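Local coordinates for phosphoglycerate dehydrogenase (Lactobacillus plantarum, PDB 3EVT), which probably oxidises 3-phosphoglycerate with NAD, as a member of the D-isomer specific 2-hydroxyacid dehydrogenase family, at residues V166-T169 / G170-A173. Residues are numbered along the deposited sequence; the frame is centred on the assembly and turned at random.
Sequences VNTT and GHPA
The carboxamide of N167 lies flat against one face of the H171 imidazole, the two planes only 8° apart, with ND2 of N167 over the ring centre and 3.1 Å above its plane. At the ring's edge, in plane, sits the hydroxyl of T169: its OG1 is 3.1 Å from ND1 of H171, a hydrogen bond in which either atom may be the donor. Stack and edge bond together probably restrict how far the imidazole can turn about chi2. On H171 the ring is folded back over the turn because CG stands between the backbone N and the carbonyl carbon (chi1 56°).

N167 also binds the backbone from both ends of its amide. ND2 gives a nearly straight bond to O of H171 (2.9 Å), which lies in the amide plane although the donor itself sits above the plane of that carbonyl. OD1 of N167 takes a weak, bent bond from N of G170 at 2.6 Å. A leucine in place of N167 would probably leave the H171 carbonyl and the G170 amide without these partners and the imidazole without its flat support.

The turn follows strand 162-167 of the Rossmann-type NAD-binding domain and leads toward strand 178-181, whose T179 hydroxyl also bonds O of H171. ND2 of N167 has a second acceptor in OG1 of T145, in the glycine-rich loop after strand 139-143, which matches the GxGxxG pattern of Rossmann-type dinucleotide-binding folds, so this one amide ties the surface turn to the neighbouring strand-to-helix connection.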
loop_
_atom_site.group_PDB
_atom_site.type_symbol
_atom_site.label_atom_id
_atom_site.label_comp_id
_atom_site.label_asym_id
_atom_site.label_seq_id
_atom_site.Cartn_x
_atom_site.Cartn_y
_atom_site.Cartn_z
ATOM N N VAL A 166 -18.117 3.628 8.468
ATOM C CA VAL A 166 -19.502 3.812 8.845
ATOM C C VAL A 166 -19.990 2.509 9.446
ATOM O O VAL A 166 -19.848 1.468 8.779
ATOM C CB VAL A 166 -20.402 4.179 7.616
ATOM C CG1 VAL A 166 -21.858 4.504 8.057
ATOM C CG2 VAL A 166 -19.791 5.318 6.803
ATOM N N ASN A 167 -20.534 2.555 10.679
ATOM C CA ASN A 167 -21.155 1.365 11.333
ATOM C C ASN A 167 -22.504 1.737 12.025
ATOM O O ASN A 167 -22.993 2.865 11.886
ATOM C CB ASN A 167 -20.167 0.637 12.276
ATOM C CG ASN A 167 -19.605 1.553 13.354
ATOM O OD1 ASN A 167 -20.295 2.462 13.806
ATOM N ND2 ASN A 167 -18.358 1.316 13.782
ATOM N N THR A 168 -23.132 0.817 12.746
ATOM C CA THR A 168 -24.504 1.106 13.191
ATOM C C THR A 168 -24.543 2.275 14.125
ATOM O O THR A 168 -25.319 3.197 13.912
ATOM C CB THR A 168 -25.202 -0.087 13.874
ATOM O OG1 THR A 168 -24.299 -0.683 14.804
ATOM C CG2 THR A 168 -25.616 -1.115 12.847
ATOM N N THR A 169 -23.686 2.254 15.134
ATOM C CA THR A 169 -23.783 3.230 16.201
ATOM C C THR A 169 -22.593 4.185 16.281
ATOM O O THR A 169 -22.462 4.927 17.248
ATOM C CB THR A 169 -24.011 2.508 17.562
ATOM O OG1 THR A 169 -22.843 1.751 17.932
ATOM C CG2 THR A 169 -25.188 1.553 17.415
ATOM N N GLY A 170 -21.720 4.143 15.276
ATOM C CA GLY A 170 -20.575 5.036 15.216
ATOM C C GLY A 170 -19.578 4.702 16.288
ATOM O O GLY A 170 -18.824 5.550 16.728
ATOM N N HIS A 171 -19.595 3.462 16.740
ATOM C CA HIS A 171 -18.586 3.017 17.688
ATOM C C HIS A 171 -17.186 2.969 17.034
ATOM O O HIS A 171 -17.049 3.017 15.799
ATOM C CB HIS A 171 -18.953 1.642 18.231
ATOM C CG HIS A 171 -19.164 0.599 17.169
ATOM N ND1 HIS A 171 -20.391 0.371 16.578
ATOM C CD2 HIS A 171 -18.305 -0.290 16.601
ATOM C CE1 HIS A 171 -20.287 -0.616 15.703
ATOM N NE2 HIS A 171 -19.033 -1.035 15.699
ATOM N N PRO A 172 -16.148 2.863 17.859
ATOM C CA PRO A 172 -14.776 2.809 17.361
ATOM C C PRO A 172 -14.446 1.494 16.622
ATOM O O PRO A 172 -15.084 0.463 16.846
ATOM C CB PRO A 172 -13.931 2.941 18.636
ATOM C CG PRO A 172 -14.892 3.416 19.728
ATOM C CD PRO A 172 -16.216 2.831 19.328
ATOM N N ALA A 173 -13.455 1.543 15.732
ATOM C CA ALA A 173 -12.955 0.320 15.102
ATOM C C ALA A 173 -11.467 0.442 14.805
ATOM O O ALA A 173 -10.978 1.513 14.463
ATOM C CB ALA A 173 -13.729 0.003 13.856
#